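Local coordinates for nitrate regulatory protein (PDB 4AKK) that regulates the nasFEDCBA operon in response to nitrate and nitrite, binding the nasF leader RNA at its terminator to cause transcription antitermination, at residues 57-62 against 175-180; 65-70 against 295-300; 169-174 against 188-193; 243-248 against 301-306. All coordinates share one frame; numbering follows the deposited sequence.

Contact 1: 57-62 against 175-180; sequences AQQGTL and DSIDDP
Q59 and I177 stand across from each other with CA atoms 8.5 Å apart, the first on a turn of helix 56-85, the second in the irregular connection between helices 169-173 and 180-212. The backbone of I177 is extended, and two residues further on D179 takes the N-cap position, its OD2 accepting from I182 N as helix 180-212 starts.

The gap is bridged from the helix side by Q59. Its CG lies anti to the carbonyl carbon (chi1 -64°) and the chain runs straight on beyond it, which carries the amide over to the loop. There NE2 donates to S176 O at 3.2 Å with an N-H...O angle of 153°. The donor comes down from above the carbonyl plane of S176, 64° out of it, and the acceptor in turn is tilted slightly from the amide plane of Q59. The other end of the amide meets hydrocarbon: Q59 OE1 sits 3.4 Å from I177 CG1, with I177 CD1 little further off, the two side chains running alongside each other with opposite sense. CB of S176 closes in on Q59 NE2 at 4.0 Å. Behind the loop, I177 also packs on I182 and M186 of the helix that follows.

S176 O accepts a second hydrogen bond from Q52 NE2 of helix 37-52, so two glutamine amides grip one loop carbonyl. This single polar atom therefore ties the turn into helix 180-212 to helices 37-52 and 56-85, while the aliphatic arm of I177 lies along the largely buried Q59.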
loop_
_atom_site.group_PDB
_atom_site.type_symbol
_atom_site.label_atom_id
_atom_site.label_comp_id
_atom_site.label_asym_id
_atom_site.label_seq_id
_atom_site.Cartn_x
_atom_site.Cartn_y
_atom_site.Cartn_z
ATOM N N ALA A 57 -21.187 -11.899 -12.253
ATOM C CA ALA A 57 -21.288 -11.916 -13.704
ATOM C C ALA A 57 -21.119 -10.516 -14.291
ATOM O O ALA A 57 -20.416 -10.330 -15.285
ATOM C CB ALA A 57 -22.615 -12.537 -14.146
ATOM N N GLN A 58 -21.766 -9.533 -13.678
ATOM C CA GLN A 58 -21.714 -8.175 -14.192
ATOM C C GLN A 58 -20.353 -7.531 -13.893
ATOM O O GLN A 58 -19.826 -6.764 -14.699
ATOM C CB GLN A 58 -22.886 -7.331 -13.655
ATOM C CG GLN A 58 -22.921 -7.125 -12.133
ATOM C CD GLN A 58 -22.269 -5.823 -11.682
ATOM O OE1 GLN A 58 -21.652 -5.119 -12.481
ATOM N NE2 GLN A 58 -22.406 -5.499 -10.395
ATOM N N GLN A 59 -19.781 -7.855 -12.739
ATOM C CA GLN A 59 -18.456 -7.347 -12.399
ATOM C C GLN A 59 -17.417 -7.903 -13.374
ATOM O O GLN A 59 -16.592 -7.161 -13.911
ATOM C CB GLN A 59 -18.101 -7.695 -10.952
ATOM C CG GLN A 59 -19.016 -7.033 -9.943
ATOM C CD GLN A 59 -18.891 -7.643 -8.561
ATOM O OE1 GLN A 59 -18.449 -8.784 -8.410
ATOM N NE2 GLN A 59 -19.274 -6.884 -7.543
ATOM N N GLY A 60 -17.487 -9.203 -13.629
ATOM C CA GLY A 60 -16.575 -9.845 -14.558
ATOM C C GLY A 60 -16.729 -9.322 -15.974
ATOM O O GLY A 60 -15.746 -9.125 -16.694
ATOM N N THR A 61 -17.973 -9.093 -16.376
ATOM C CA THR A 61 -18.256 -8.589 -17.713
ATOM C C THR A 61 -17.734 -7.166 -17.873
ATOM O O THR A 61 -17.081 -6.843 -18.862
ATOM C CB THR A 61 -19.772 -8.599 -18.017
ATOM O OG1 THR A 61 -20.279 -9.931 -17.872
ATOM C CG2 THR A 61 -20.041 -8.113 -19.436
ATOM N N LEU A 62 -18.043 -6.315 -16.901
ATOM C CA LEU A 62 -17.577 -4.936 -16.923
ATOM C C LEU A 62 -16.053 -4.880 -17.052
ATOM O O LEU A 62 -15.521 -4.109 -17.846
ATOM C CB LEU A 62 -18.036 -4.182 -15.674
ATOM C CG LEU A 62 -17.581 -2.723 -15.637
ATOM C CD1 LEU A 62 -18.017 -1.980 -16.901
ATOM C CD2 LEU A 62 -18.094 -2.020 -14.378
ATOM N N ASP A 175 -13.712 -3.577 -4.322
ATOM C CA ASP A 175 -14.310 -3.095 -3.074
ATOM C C ASP A 175 -15.708 -3.680 -2.844
ATOM O O ASP A 175 -16.332 -3.454 -1.803
ATOM C CB ASP A 175 -14.322 -1.549 -3.001
ATOM C CG ASP A 175 -15.447 -0.910 -3.832
ATOM O OD1 ASP A 175 -16.391 -1.624 -4.236
ATOM O OD2 ASP A 175 -15.393 0.322 -4.075
ATOM N N SER A 176 -16.202 -4.422 -3.827
ATOM C CA SER A 176 -17.501 -5.065 -3.700
ATOM C C SER A 176 -17.420 -6.527 -4.101
ATOM O O SER A 176 -18.433 -7.151 -4.433
ATOM C CB SER A 176 -18.554 -4.335 -4.529
ATOM O OG SER A 176 -19.029 -3.193 -3.834
ATOM N N ILE A 177 -16.205 -7.062 -4.071
ATOM C CA ILE A 177 -15.979 -8.473 -4.350
ATOM C C ILE A 177 -15.449 -9.175 -3.103
ATOM O O ILE A 177 -14.309 -8.958 -2.690
ATOM C CB ILE A 177 -14.998 -8.670 -5.514
ATOM C CG1 ILE A 177 -15.571 -8.048 -6.788
ATOM C CG2 ILE A 177 -14.700 -10.150 -5.710
ATOM C CD1 ILE A 177 -14.797 -8.380 -8.041
ATOM N N ASP A 178 -16.291 -10.014 -2.505
ATOM C CA ASP A 178 -15.925 -10.731 -1.283
ATOM C C ASP A 178 -15.129 -12.015 -1.563
ATOM O O ASP A 178 -14.253 -12.387 -0.785
ATOM C CB ASP A 178 -17.171 -11.028 -0.439
ATOM C CG ASP A 178 -17.815 -9.762 0.128
ATOM O OD1 ASP A 178 -17.088 -8.769 0.353
ATOM O OD2 ASP A 178 -19.047 -9.761 0.354
ATOM N N ASP A 179 -15.408 -12.674 -2.682
ATOM C CA ASP A 179 -14.692 -13.905 -3.006
ATOM C C ASP A 179 -13.187 -13.729 -3.191
ATOM O O ASP A 179 -12.753 -12.976 -4.054
ATOM C CB ASP A 179 -15.241 -14.564 -4.263
ATOM C CG ASP A 179 -14.683 -15.965 -4.449
ATOM O OD1 ASP A 179 -15.285 -16.903 -3.895
ATOM O OD2 ASP A 179 -13.618 -16.117 -5.093
ATOM N N PRO A 180 -12.391 -14.474 -2.413
ATOM C CA PRO A 180 -10.925 -14.396 -2.448
ATOM C C PRO A 180 -10.327 -14.774 -3.808
ATOM O O PRO A 180 -9.407 -14.098 -4.270
ATOM C CB PRO A 180 -10.484 -15.429 -1.401
ATOM C CG PRO A 180 -11.690 -15.746 -0.602
ATOM C CD PRO A 180 -12.872 -15.513 -1.490
#

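Contact 2: 65-70 against 295-300; sequences QISALV and GVEELL
S67 and E297 do nearly all the work between these two helix segments, meeting side chain to side chain inside the protein. S67 OG donates to E297 OE2 over only 2.6 Å, a short bond that arrives from above the carboxylate plane, 79° out of it. E297 gets there by stretching: CG is anti to the backbone N (chi1 178°) and the rest of the chain stays extended, spanning a CA separation of 8.3 Å between S67 and E297. A water completes the link, giving one proton to S67 O at 2.8 Å and the other to E297 OE2 at 2.6 Å.

The pair joins helices 56-85 and 277-312 in the core of the all-helical NIT domain, the nitrate- and nitrite-sensing part of the protein. R294 adds a positive charge: its NH1 forms a salt bridge with E297 OE1 and a hydrogen bond to S67 OG, which would be expected to keep the carboxylate ionised. M193 and F192 of helix 180-212 pack against E297.

Away from this knot the two segments stand apart. A68 CB stays 7.0 Å from the nearest atom of 295-300, and on that same second helix E298 is exposed to solvent.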
loop_
_atom_site.group_PDB
_atom_site.type_symbol
_atom_site.label_atom_id
_atom_site.label_comp_id
_atom_site.label_asym_id
_atom_site.label_seq_id
_atom_site.Cartn_x
_atom_site.Cartn_y
_atom_site.Cartn_z
ATOM N N GLN A 65 -15.161 -5.753 -20.660
ATOM C CA GLN A 65 -15.460 -4.646 -21.564
ATOM C C GLN A 65 -14.495 -3.471 -21.389
ATOM O O GLN A 65 -14.173 -2.781 -22.353
ATOM C CB GLN A 65 -16.908 -4.173 -21.403
ATOM C CG GLN A 65 -17.936 -5.219 -21.853
ATOM C CD GLN A 65 -17.641 -5.774 -23.252
ATOM O OE1 GLN A 65 -17.307 -4.887 -24.175
ATOM N NE2 GLN A 65 -17.703 -6.980 -23.488
ATOM N N ILE A 66 -14.031 -3.248 -20.167
ATOM C CA ILE A 66 -13.048 -2.192 -19.930
ATOM C C ILE A 66 -11.754 -2.567 -20.637
ATOM O O ILE A 66 -11.163 -1.757 -21.351
ATOM C CB ILE A 66 -12.801 -1.968 -18.427
ATOM C CG1 ILE A 66 -13.973 -1.188 -17.820
ATOM C CG2 ILE A 66 -11.467 -1.237 -18.201
ATOM C CD1 ILE A 66 -14.080 -1.302 -16.323
ATOM N N SER A 67 -11.342 -3.819 -20.452
ATOM C CA SER A 67 -10.149 -4.334 -21.098
ATOM C C SER A 67 -10.190 -4.170 -22.614
ATOM O O SER A 67 -9.196 -3.781 -23.232
ATOM C CB SER A 67 -9.967 -5.806 -20.762
ATOM O OG SER A 67 -8.873 -6.345 -21.482
ATOM N N ALA A 68 -11.336 -4.483 -23.209
ATOM C CA ALA A 68 -11.474 -4.431 -24.661
ATOM C C ALA A 68 -11.452 -2.994 -25.164
ATOM O O ALA A 68 -10.816 -2.689 -26.173
ATOM C CB ALA A 68 -12.759 -5.129 -25.104
ATOM N N LEU A 69 -12.165 -2.118 -24.466
ATOM C CA LEU A 69 -12.180 -0.704 -24.821
ATOM C C LEU A 69 -10.770 -0.110 -24.721
ATOM O O LEU A 69 -10.335 0.621 -25.597
ATOM C CB LEU A 69 -13.148 0.061 -23.916
ATOM C CG LEU A 69 -13.234 1.577 -24.112
ATOM C CD1 LEU A 69 -13.632 1.917 -25.536
ATOM C CD2 LEU A 69 -14.207 2.197 -23.121
ATOM N N VAL A 70 -10.064 -0.445 -23.650
ATOM C CA VAL A 70 -8.714 0.055 -23.441
ATOM C C VAL A 70 -7.829 -0.423 -24.579
ATOM O O VAL A 70 -7.001 0.324 -25.087
ATOM C CB VAL A 70 -8.147 -0.388 -22.063
ATOM C CG1 VAL A 70 -6.616 -0.296 -22.034
ATOM C CG2 VAL A 70 -8.771 0.446 -20.944
ATOM N N GLY A 295 -3.407 -11.397 -26.516
ATOM C CA GLY A 295 -3.810 -12.796 -26.556
ATOM C C GLY A 295 -3.922 -13.371 -25.160
ATOM O O GLY A 295 -4.932 -13.978 -24.795
ATOM N N VAL A 296 -2.888 -13.156 -24.357
ATOM C CA VAL A 296 -2.900 -13.627 -22.987
ATOM C C VAL A 296 -3.987 -12.943 -22.158
ATOM O O VAL A 296 -4.667 -13.587 -21.359
ATOM C CB VAL A 296 -1.534 -13.433 -22.314
ATOM C CG1 VAL A 296 -1.648 -13.721 -20.850
ATOM C CG2 VAL A 296 -0.494 -14.345 -22.952
ATOM N N GLU A 297 -4.152 -11.639 -22.352
ATOM C CA GLU A 297 -5.136 -10.884 -21.592
ATOM C C GLU A 297 -6.556 -11.400 -21.850
ATOM O O GLU A 297 -7.390 -11.452 -20.938
ATOM C CB GLU A 297 -5.032 -9.398 -21.958
ATOM C CG GLU A 297 -6.038 -8.498 -21.274
ATOM C CD GLU A 297 -5.975 -7.059 -21.797
ATOM O OE1 GLU A 297 -5.545 -6.841 -22.959
ATOM O OE2 GLU A 297 -6.365 -6.146 -21.040
ATOM N N GLU A 298 -6.835 -11.768 -23.097
ATOM C CA GLU A 298 -8.139 -12.330 -23.440
ATOM C C GLU A 298 -8.371 -13.655 -22.707
ATOM O O GLU A 298 -9.498 -13.973 -22.320
ATOM C CB GLU A 298 -8.272 -12.511 -24.957
ATOM C CG GLU A 298 -8.255 -11.193 -25.718
ATOM C CD GLU A 298 -8.462 -11.361 -27.210
ATOM O OE1 GLU A 298 -7.966 -12.359 -27.774
ATOM O OE2 GLU A 298 -9.114 -10.486 -27.819
ATOM N N LEU A 299 -7.301 -14.415 -22.496
ATOM C CA LEU A 299 -7.418 -15.677 -21.781
ATOM C C LEU A 299 -7.773 -15.414 -20.324
ATOM O O LEU A 299 -8.592 -16.122 -19.725
ATOM C CB LEU A 299 -6.118 -16.482 -21.858
ATOM C CG LEU A 299 -6.043 -17.630 -20.834
ATOM C CD1 LEU A 299 -7.008 -18.765 -21.182
ATOM C CD2 LEU A 299 -4.627 -18.175 -20.667
ATOM N N LEU A 300 -7.153 -14.391 -19.750
ATOM C CA LEU A 300 -7.385 -14.095 -18.343
ATOM C C LEU A 300 -8.861 -13.792 -18.129
ATOM O O LEU A 300 -9.462 -14.236 -17.158
ATOM C CB LEU A 300 -6.528 -12.920 -17.880
ATOM C CG LEU A 300 -5.013 -13.057 -18.042
ATOM C CD1 LEU A 300 -4.314 -11.796 -17.506
ATOM C CD2 LEU A 300 -4.513 -14.320 -17.331
HETATM O O HOH W 1 -6.574 -3.846 -22.299
#

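Contact 3: 169-174 against 188-193; sequences IVPQLN and ALYSFM
Y190 reaches from helix 180-212 across to V170 and P171. Its CB touches V170 CG1 at 3.8 Å. CG is held anti to the backbone N (chi1 169°), which brings one ring face against the proline. At CD1 the ring has P171 CD 3.8 Å away and V170 CB 4.1 Å away, the valine coming in obliquely. CE1 and CZ follow, at 3.5 and 3.6 Å from P171 CG. That same carbon lies over the ring centre, 3.5 Å from the centroid and 9° off the normal: an almost vertical CH-pi contact on one face.

The two helix segments run nearly antiparallel, 168° between directions and 9.8 Å between axes, as successive helices joined by the short connection within the helical NIT domain. P171, in the short and weakly bonded helix 169-173, presents CG and CD to the tyrosine ring.

Beyond the ring, the phenol oxygen of Y190 is hydrogen-bonded to Q351 NE2 on helix 341-358; a weaker bond runs to Q194 NE2. M193 CE lies loosely beside V170 CG2, 4.4 Å away.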
loop_
_atom_site.group_PDB
_atom_site.type_symbol
_atom_site.label_atom_id
_atom_site.label_comp_id
_atom_site.label_asym_id
_atom_site.label_seq_id
_atom_site.Cartn_x
_atom_site.Cartn_y
_atom_site.Cartn_z
ATOM N N ILE A 169 -11.018 2.049 -12.895
ATOM C CA ILE A 169 -12.270 1.449 -12.457
ATOM C C ILE A 169 -12.020 0.049 -11.891
ATOM O O ILE A 169 -12.660 -0.356 -10.932
ATOM C CB ILE A 169 -13.300 1.347 -13.585
ATOM C CG1 ILE A 169 -13.711 2.740 -14.079
ATOM C CG2 ILE A 169 -14.508 0.531 -13.109
ATOM C CD1 ILE A 169 -14.562 2.715 -15.337
ATOM N N VAL A 170 -11.075 -0.673 -12.483
ATOM C CA VAL A 170 -10.894 -2.102 -12.195
ATOM C C VAL A 170 -10.582 -2.465 -10.738
ATOM O O VAL A 170 -11.269 -3.305 -10.158
ATOM C CB VAL A 170 -9.851 -2.746 -13.129
ATOM C CG1 VAL A 170 -9.657 -4.213 -12.775
ATOM C CG2 VAL A 170 -10.287 -2.607 -14.579
ATOM N N PRO A 171 -9.546 -1.848 -10.147
ATOM C CA PRO A 171 -9.225 -2.131 -8.743
ATOM C C PRO A 171 -10.380 -1.757 -7.820
ATOM O O PRO A 171 -10.593 -2.380 -6.782
ATOM C CB PRO A 171 -8.024 -1.215 -8.458
ATOM C CG PRO A 171 -7.485 -0.833 -9.809
ATOM C CD PRO A 171 -8.671 -0.807 -10.716
ATOM N N GLN A 172 -11.121 -0.727 -8.197
ATOM C CA GLN A 172 -12.258 -0.301 -7.399
ATOM C C GLN A 172 -13.337 -1.376 -7.423
ATOM O O GLN A 172 -14.106 -1.521 -6.478
ATOM C CB GLN A 172 -12.834 1.005 -7.941
ATOM C CG GLN A 172 -13.666 1.732 -6.917
ATOM C CD GLN A 172 -12.807 2.266 -5.809
ATOM O OE1 GLN A 172 -11.798 2.927 -6.066
ATOM N NE2 GLN A 172 -13.188 1.980 -4.566
ATOM N N LEU A 173 -13.385 -2.123 -8.520
ATOM C CA LEU A 173 -14.308 -3.244 -8.645
ATOM C C LEU A 173 -14.183 -4.238 -7.494
ATOM O O LEU A 173 -15.172 -4.851 -7.101
ATOM C CB LEU A 173 -14.110 -3.967 -9.981
ATOM C CG LEU A 173 -14.813 -3.349 -11.185
ATOM C CD1 LEU A 173 -14.747 -4.291 -12.375
ATOM C CD2 LEU A 173 -16.251 -3.028 -10.835
ATOM N N ASN A 174 -12.974 -4.391 -6.953
ATOM C CA ASN A 174 -12.744 -5.274 -5.802
ATOM C C ASN A 174 -13.388 -4.857 -4.472
ATOM O O ASN A 174 -13.583 -5.692 -3.586
ATOM C CB ASN A 174 -11.248 -5.507 -5.591
ATOM C CG ASN A 174 -10.750 -6.756 -6.292
ATOM O OD1 ASN A 174 -11.542 -7.557 -6.791
ATOM N ND2 ASN A 174 -9.436 -6.938 -6.320
ATOM N N ALA A 188 -4.683 -9.690 -10.475
ATOM C CA ALA A 188 -3.760 -10.250 -11.463
ATOM C C ALA A 188 -4.029 -9.672 -12.856
ATOM O O ALA A 188 -3.100 -9.310 -13.577
ATOM C CB ALA A 188 -3.869 -11.784 -11.493
ATOM N N LEU A 189 -5.306 -9.602 -13.231
ATOM C CA LEU A 189 -5.710 -9.009 -14.499
ATOM C C LEU A 189 -5.350 -7.523 -14.582
ATOM O O LEU A 189 -4.751 -7.068 -15.564
ATOM C CB LEU A 189 -7.218 -9.189 -14.716
ATOM C CG LEU A 189 -7.814 -8.428 -15.901
ATOM C CD1 LEU A 189 -7.237 -8.955 -17.204
ATOM C CD2 LEU A 189 -9.343 -8.517 -15.910
ATOM N N TYR A 190 -5.723 -6.772 -13.550
ATOM C CA TYR A 190 -5.409 -5.349 -13.489
ATOM C C TYR A 190 -3.902 -5.143 -13.609
ATOM O O TYR A 190 -3.445 -4.269 -14.341
ATOM C CB TYR A 190 -5.913 -4.727 -12.179
ATOM C CG TYR A 190 -5.389 -3.333 -11.955
ATOM C CD1 TYR A 190 -5.791 -2.285 -12.773
ATOM C CD2 TYR A 190 -4.481 -3.064 -10.942
ATOM C CE1 TYR A 190 -5.312 -1.011 -12.589
ATOM C CE2 TYR A 190 -3.990 -1.786 -10.750
ATOM C CZ TYR A 190 -4.410 -0.764 -11.583
ATOM O OH TYR A 190 -3.935 0.511 -11.406
ATOM N N SER A 191 -3.134 -5.945 -12.876
ATOM C CA SER A 191 -1.682 -5.843 -12.949
ATOM C C SER A 191 -1.243 -6.010 -14.390
ATOM O O SER A 191 -0.424 -5.249 -14.887
ATOM C CB SER A 191 -1.000 -6.907 -12.094
ATOM O OG SER A 191 -1.398 -6.805 -10.742
ATOM N N PHE A 192 -1.783 -7.027 -15.053
ATOM C CA PHE A 192 -1.411 -7.314 -16.423
ATOM C C PHE A 192 -1.838 -6.172 -17.351
ATOM O O PHE A 192 -1.068 -5.737 -18.205
ATOM C CB PHE A 192 -2.041 -8.640 -16.871
ATOM C CG PHE A 192 -1.559 -9.118 -18.204
ATOM C CD1 PHE A 192 -2.130 -8.639 -19.373
ATOM C CD2 PHE A 192 -0.527 -10.043 -18.291
ATOM C CE1 PHE A 192 -1.686 -9.078 -20.606
ATOM C CE2 PHE A 192 -0.078 -10.482 -19.522
ATOM C CZ PHE A 192 -0.656 -9.999 -20.678
ATOM N N MET A 193 -3.074 -5.703 -17.188
ATOM C CA MET A 193 -3.607 -4.640 -18.028
ATOM C C MET A 193 -2.724 -3.401 -17.894
ATOM O O MET A 193 -2.460 -2.690 -18.869
ATOM C CB MET A 193 -5.055 -4.292 -17.622
ATOM C CG MET A 193 -6.142 -5.252 -18.145
ATOM S SD MET A 193 -7.803 -4.947 -17.455
ATOM C CE MET A 193 -8.262 -3.486 -18.356
#

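Contact 4: 243-248 against 301-306; sequences PPQTAL and IVDLLN
The carboxamide of Q245 and the carboxylate of D303 meet with their planes turned 37° against each other. One face of the amide is covered by a leucine, with L300 CD2 3.4 Å from Q245 CD and almost straight above it. The carboxylate oxygen approaches at the NH2 end and is displaced towards the opposite face, 19° out of the amide plane. Q245 NE2 donates to D303 OD2 at 3.0 Å with an N-H...O angle of 151°. D303 OD2 accepts through its anti lone pair, the one pointing away from the other carboxylate oxygen. CB of D303 lies 3.4 Å from the same Q245 NE2, so the nitrogen also touches the CB side of the aspartate.

The bond ties the first turn of helix 243-252 to helix 277-312 in the helical NIT domain. P243 and P244 open the shorter helix, where first-turn N-H groups find no acceptor within the helix; the two prolines have none to satisfy. Q245 also serves that turn: its OE1 accepts from Q242 N, the residue just before the helix. With both ends of the amide engaged, its flip is fixed: the oxygen looks back to its own helix start, the nitrogen across to D303. With CG anti to the carbonyl carbon and the chain extended beyond it, Q245 spans the 9.1 Å between the CA atoms of Q245 and D303. R185 of helix 180-212 touches both side chains.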
loop_
_atom_site.group_PDB
_atom_site.type_symbol
_atom_site.label_atom_id
_atom_site.label_comp_id
_atom_site.label_asym_id
_atom_site.label_seq_id
_atom_site.Cartn_x
_atom_site.Cartn_y
_atom_site.Cartn_z
ATOM N N PRO A 243 -1.059 -21.091 -12.655
ATOM C CA PRO A 243 0.079 -21.672 -13.376
ATOM C C PRO A 243 -0.127 -21.807 -14.888
ATOM O O PRO A 243 0.826 -21.587 -15.632
ATOM C CB PRO A 243 0.248 -23.041 -12.707
ATOM C CG PRO A 243 -0.235 -22.801 -11.305
ATOM C CD PRO A 243 -1.413 -21.879 -11.458
ATOM N N PRO A 244 -1.346 -22.157 -15.343
ATOM C CA PRO A 244 -1.543 -22.199 -16.795
ATOM C C PRO A 244 -1.492 -20.797 -17.411
ATOM O O PRO A 244 -1.196 -20.665 -18.592
ATOM C CB PRO A 244 -2.953 -22.796 -16.951
ATOM C CG PRO A 244 -3.298 -23.382 -15.614
ATOM C CD PRO A 244 -2.550 -22.575 -14.606
ATOM N N GLN A 245 -1.779 -19.764 -16.618
ATOM C CA GLN A 245 -1.772 -18.402 -17.137
ATOM C C GLN A 245 -0.350 -17.842 -17.232
ATOM O O GLN A 245 0.010 -17.207 -18.219
ATOM C CB GLN A 245 -2.671 -17.504 -16.289
ATOM C CG GLN A 245 -4.154 -17.790 -16.493
ATOM C CD GLN A 245 -5.015 -17.136 -15.440
ATOM O OE1 GLN A 245 -4.537 -16.819 -14.351
ATOM N NE2 GLN A 245 -6.296 -16.934 -15.751
ATOM N N THR A 246 0.464 -18.100 -16.215
ATOM C CA THR A 246 1.863 -17.694 -16.254
ATOM C C THR A 246 2.625 -18.503 -17.306
ATOM O O THR A 246 3.562 -18.006 -17.935
ATOM C CB THR A 246 2.530 -17.830 -14.870
ATOM O OG1 THR A 246 2.554 -19.209 -14.473
ATOM C CG2 THR A 246 1.759 -17.023 -13.830
ATOM N N ALA A 247 2.205 -19.750 -17.502
ATOM C CA ALA A 247 2.788 -20.601 -18.532
ATOM C C ALA A 247 2.558 -19.995 -19.915
ATOM O O ALA A 247 3.501 -19.793 -20.685
ATOM C CB ALA A 247 2.193 -22.001 -18.461
ATOM N N LEU A 248 1.297 -19.705 -20.222
ATOM C CA LEU A 248 0.948 -19.116 -21.511
ATOM C C LEU A 248 1.727 -17.832 -21.770
ATOM O O LEU A 248 2.162 -17.573 -22.892
ATOM C CB LEU A 248 -0.552 -18.827 -21.582
ATOM C CG LEU A 248 -0.971 -18.186 -22.900
ATOM C CD1 LEU A 248 -0.815 -19.196 -24.026
ATOM C CD2 LEU A 248 -2.397 -17.667 -22.828
ATOM N N ILE A 301 -9.430 -13.033 -19.058
ATOM C CA ILE A 301 -10.835 -12.649 -19.009
ATOM C C ILE A 301 -11.769 -13.863 -19.140
ATOM O O ILE A 301 -12.721 -14.012 -18.370
ATOM C CB ILE A 301 -11.125 -11.616 -20.101
ATOM C CG1 ILE A 301 -10.506 -10.266 -19.694
ATOM C CG2 ILE A 301 -12.629 -11.495 -20.349
ATOM C CD1 ILE A 301 -10.266 -9.329 -20.846
ATOM N N VAL A 302 -11.487 -14.725 -20.112
ATOM C CA VAL A 302 -12.226 -15.974 -20.261
ATOM C C VAL A 302 -12.182 -16.787 -18.971
ATOM O O VAL A 302 -13.221 -17.225 -18.466
ATOM C CB VAL A 302 -11.677 -16.820 -21.428
ATOM C CG1 VAL A 302 -12.261 -18.240 -21.399
ATOM C CG2 VAL A 302 -11.979 -16.145 -22.741
ATOM N N ASP A 303 -10.981 -16.961 -18.425
ATOM C CA ASP A 303 -10.812 -17.716 -17.181
ATOM C C ASP A 303 -11.549 -17.085 -16.014
ATOM O O ASP A 303 -12.127 -17.790 -15.183
ATOM C CB ASP A 303 -9.332 -17.889 -16.833
ATOM C CG ASP A 303 -8.620 -18.814 -17.793
ATOM O OD1 ASP A 303 -9.297 -19.692 -18.371
ATOM O OD2 ASP A 303 -7.391 -18.663 -17.974
ATOM N N LEU A 304 -11.521 -15.759 -15.935
ATOM C CA LEU A 304 -12.206 -15.084 -14.850
ATOM C C LEU A 304 -13.717 -15.317 -14.956
ATOM O O LEU A 304 -14.393 -15.535 -13.950
ATOM C CB LEU A 304 -11.876 -13.586 -14.849
ATOM C CG LEU A 304 -12.811 -12.652 -14.070
ATOM C CD1 LEU A 304 -12.830 -12.961 -12.601
ATOM C CD2 LEU A 304 -12.425 -11.183 -14.294
ATOM N N LEU A 305 -14.234 -15.282 -16.178
ATOM C CA LEU A 305 -15.665 -15.471 -16.403
ATOM C C LEU A 305 -16.109 -16.905 -16.104
ATOM O O LEU A 305 -17.162 -17.121 -15.513
ATOM C CB LEU A 305 -16.058 -15.050 -17.827
ATOM C CG LEU A 305 -15.842 -13.553 -18.084
ATOM C CD1 LEU A 305 -16.237 -13.172 -19.489
ATOM C CD2 LEU A 305 -16.596 -12.704 -17.061
ATOM N N ASN A 306 -15.300 -17.877 -16.509
ATOM C CA ASN A 306 -15.583 -19.273 -16.194
ATOM C C ASN A 306 -15.619 -19.456 -14.685
ATOM O O ASN A 306 -16.539 -20.076 -14.140
ATOM C CB ASN A 306 -14.531 -20.209 -16.810
ATOM C CG ASN A 306 -14.628 -20.292 -18.329
ATOM O OD1 ASN A 306 -15.666 -19.981 -18.920
ATOM N ND2 ASN A 306 -13.543 -20.725 -18.967
#

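Helix 56-85 supplies one side of contacts 1 and 2, whose centres are 16 Å apart, and helix 277-312 one side of contacts 2 and 4, 12 Å apart. Contact 3 is nested inside the loop that contact 2 closes, with centres about 11 Å apart, and M193 joins them: its CE lies 3.4 Å from S67 CA. I301 brings contact 4 to the same serine, with its CD1 3.4 Å from S67 OG. Contact 1 reaches contact 3 through L173, whose CD1 is 3.7 Å from Q59 O, and contact 4 through L305, whose CD2 packs on G60. Contacts 2, 3 and 4 all belong to the NIT domain.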